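Long-range contact in CdiI immunity protein (Yersinia kristensenii ATCC 33638, PDB 5E3E), which probably neutralises its cognate CdiA toxin, a nuclease of the RNase A superfamily, by binding directly to it: residues Phe18-Glu23 against Asp74-Tyr79. Numbering follows the deposited sequence.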
loop_
_atom_site.group_PDB
_atom_site.type_symbol
_atom_site.label_atom_id
_atom_site.label_comp_id
_atom_site.label_asym_id
_atom_site.label_seq_id
_atom_site.Cartn_x
_atom_site.Cartn_y
_atom_site.Cartn_z
ATOM N N PHE A 18 -1.458 -4.617 1.292
ATOM C CA PHE A 18 -0.016 -4.758 1.549
ATOM C C PHE A 18 0.681 -3.431 1.749
ATOM O O PHE A 18 1.752 -3.187 1.216
ATOM C CB PHE A 18 0.671 -5.650 0.527
ATOM C CG PHE A 18 0.270 -7.089 0.630
ATOM C CD1 PHE A 18 0.767 -7.880 1.636
ATOM C CD2 PHE A 18 -0.657 -7.636 -0.243
ATOM C CE1 PHE A 18 0.395 -9.213 1.740
ATOM C CE2 PHE A 18 -1.032 -8.986 -0.145
ATOM C CZ PHE A 18 -0.504 -9.755 0.862
ATOM N N ASN A 19 0.056 -2.563 2.553
ATOM C CA ASN A 19 0.662 -1.314 2.970
ATOM C C ASN A 19 1.802 -1.590 3.978
ATOM O O ASN A 19 1.987 -2.706 4.422
ATOM C CB ASN A 19 -0.386 -0.331 3.510
ATOM C CG ASN A 19 -0.988 -0.779 4.812
ATOM O OD1 ASN A 19 -0.300 -0.865 5.819
ATOM N ND2 ASN A 19 -2.288 -1.079 4.807
ATOM N N GLN A 20 2.603 -0.571 4.306
ATOM C CA GLN A 20 3.747 -0.789 5.189
ATOM C C GLN A 20 3.365 -1.322 6.570
ATOM O O GLN A 20 4.208 -1.895 7.274
ATOM C CB GLN A 20 4.535 0.513 5.384
ATOM C CG GLN A 20 5.312 0.917 4.155
ATOM C CD GLN A 20 6.144 2.175 4.364
ATOM O OE1 GLN A 20 6.648 2.448 5.461
ATOM N NE2 GLN A 20 6.310 2.941 3.300
ATOM N N ASP A 21 2.116 -1.111 6.956
ATOM C CA ASP A 21 1.624 -1.551 8.247
ATOM C C ASP A 21 0.804 -2.849 8.219
ATOM O O ASP A 21 0.096 -3.144 9.188
ATOM C CB ASP A 21 0.779 -0.450 8.854
ATOM C CG ASP A 21 1.493 0.889 8.862
ATOM O OD1 ASP A 21 2.653 0.940 9.270
ATOM O OD2 ASP A 21 0.899 1.873 8.431
ATOM N N PHE A 22 0.952 -3.662 7.185
ATOM C CA PHE A 22 0.119 -4.884 7.053
ATOM C C PHE A 22 0.243 -5.861 8.226
ATOM O O PHE A 22 -0.729 -6.493 8.586
ATOM C CB PHE A 22 0.350 -5.589 5.716
ATOM C CG PHE A 22 1.610 -6.416 5.644
ATOM C CD1 PHE A 22 2.806 -5.839 5.270
ATOM C CD2 PHE A 22 1.583 -7.796 5.900
ATOM C CE1 PHE A 22 3.976 -6.597 5.172
ATOM C CE2 PHE A 22 2.746 -8.551 5.807
ATOM C CZ PHE A 22 3.949 -7.937 5.474
ATOM N N GLU A 23 1.441 -5.974 8.809
ATOM C CA GLU A 23 1.615 -6.899 9.945
ATOM C C GLU A 23 0.822 -6.469 11.174
ATOM O O GLU A 23 0.335 -7.323 11.944
ATOM C CB GLU A 23 3.097 -7.063 10.285
ATOM C CG GLU A 23 3.844 -7.936 9.310
ATOM C CD GLU A 23 3.713 -9.429 9.571
ATOM O OE1 GLU A 23 3.033 -9.850 10.549
ATOM O OE2 GLU A 23 4.347 -10.199 8.822
ATOM N N ASP A 74 3.797 -1.111 -6.410
ATOM C CA ASP A 74 4.246 -0.589 -5.126
ATOM C C ASP A 74 3.809 -1.395 -3.910
ATOM O O ASP A 74 3.460 -0.789 -2.872
ATOM C CB ASP A 74 3.850 0.860 -4.922
ATOM C CG ASP A 74 4.762 1.570 -3.893
ATOM O OD1 ASP A 74 5.973 1.205 -3.787
ATOM O OD2 ASP A 74 4.273 2.492 -3.166
ATOM N N CYS A 75 3.856 -2.723 -4.029
ATOM C CA CYS A 75 3.650 -3.634 -2.886
ATOM C C CYS A 75 4.682 -3.350 -1.780
ATOM O O CYS A 75 5.868 -3.239 -2.082
ATOM C CB CYS A 75 3.831 -5.073 -3.349
ATOM S SG CYS A 75 3.487 -6.318 -2.084
ATOM N N SER A 76 4.253 -3.257 -0.510
ATOM C CA SER A 76 5.226 -3.032 0.618
ATOM C C SER A 76 5.787 -4.335 1.180
ATOM O O SER A 76 6.849 -4.331 1.800
ATOM C CB SER A 76 4.571 -2.270 1.783
ATOM O OG SER A 76 4.158 -0.986 1.368
ATOM N N TYR A 77 5.106 -5.459 0.951
ATOM C CA TYR A 77 5.558 -6.756 1.431
ATOM C C TYR A 77 6.644 -7.335 0.541
ATOM O O TYR A 77 6.457 -7.448 -0.691
ATOM C CB TYR A 77 4.367 -7.705 1.516
ATOM C CG TYR A 77 4.723 -9.159 1.701
ATOM C CD1 TYR A 77 5.644 -9.554 2.687
ATOM C CD2 TYR A 77 4.134 -10.147 0.911
ATOM C CE1 TYR A 77 5.963 -10.898 2.873
ATOM C CE2 TYR A 77 4.458 -11.479 1.087
ATOM C CZ TYR A 77 5.352 -11.849 2.060
ATOM O OH TYR A 77 5.635 -13.213 2.227
ATOM N N TYR A 78 7.823 -7.591 1.136
ATOM C CA TYR A 78 8.963 -8.118 0.380
ATOM C C TYR A 78 8.823 -9.652 0.263
ATOM O O TYR A 78 9.524 -10.446 0.932
ATOM C CB TYR A 78 10.278 -7.714 1.032
ATOM C CG TYR A 78 11.446 -8.011 0.156
ATOM C CD1 TYR A 78 11.629 -7.291 -0.999
ATOM C CD2 TYR A 78 12.325 -9.068 0.443
ATOM C CE1 TYR A 78 12.692 -7.558 -1.842
ATOM C CE2 TYR A 78 13.377 -9.375 -0.420
ATOM C CZ TYR A 78 13.564 -8.575 -1.543
ATOM O OH TYR A 78 14.578 -8.803 -2.436
ATOM N N TYR A 79 7.886 -10.059 -0.585
ATOM C CA TYR A 79 7.586 -11.479 -0.826
ATOM C C TYR A 79 8.789 -12.330 -1.277
ATOM O O TYR A 79 8.803 -13.530 -0.990
ATOM C CB TYR A 79 6.391 -11.630 -1.796
ATOM C CG TYR A 79 6.693 -11.102 -3.168
ATOM C CD1 TYR A 79 7.361 -11.877 -4.123
ATOM C CD2 TYR A 79 6.348 -9.805 -3.491
ATOM C CE1 TYR A 79 7.711 -11.335 -5.378
ATOM C CE2 TYR A 79 6.691 -9.252 -4.725
ATOM C CZ TYR A 79 7.354 -10.035 -5.672
ATOM O OH TYR A 79 7.674 -9.506 -6.931
HETATM O O HOH W 1 5.262 1.379 0.750
#
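Between Phe18 and Phe22 runs a hollow, and the first side-chain carbon of Tyr77 is the bump that fills it: CB lies 3.6 Å from Phe18 CD1 and 3.8 Å from Phe22 CE1. With CG anti to its backbone N (chi1 167°), the Tyr77 ring runs beside that of Phe18 and points the same way, the two planes 21° apart but slid until they barely overlap. Phe22 meets it obliquely, CZ at 3.6 Å from Tyr77 CD1, completing an aromatic cluster. Cys75 adds a smaller knob, its SG 3.9 Å from Phe18 CB and obliquely placed to the ring.

Beside the aromatic group, Ser76 CB presses close, 3.0 Å from Phe18 O, which accepts the backbone N-H of Ser76, N to O 3.0 Å. Ser76 OG faces the turn of Asn19–Phe22, and a water bridges it to Gln20 NE2; the Gln20 amide has its strongest polar partner in Ser29 of the toxin chain. Asn19 OD1 takes the N-H of Asp21, an Asx turn.

Helix 29-39 packs against both phenylalanines and Tyr77, whose hydroxyl hydrogen-bonds to Glu82. Asp21 forms a salt bridge with Arg7 of the toxin chain, and Asp74 with Lys26 and Arg92 of that chain. The chemistry implies a turn leading into helix 22-25 and the loop after helix 62-72 joined mainly by apolar shape-matching and a single direct hydrogen bond, with Tyr77 N buried and without a partner.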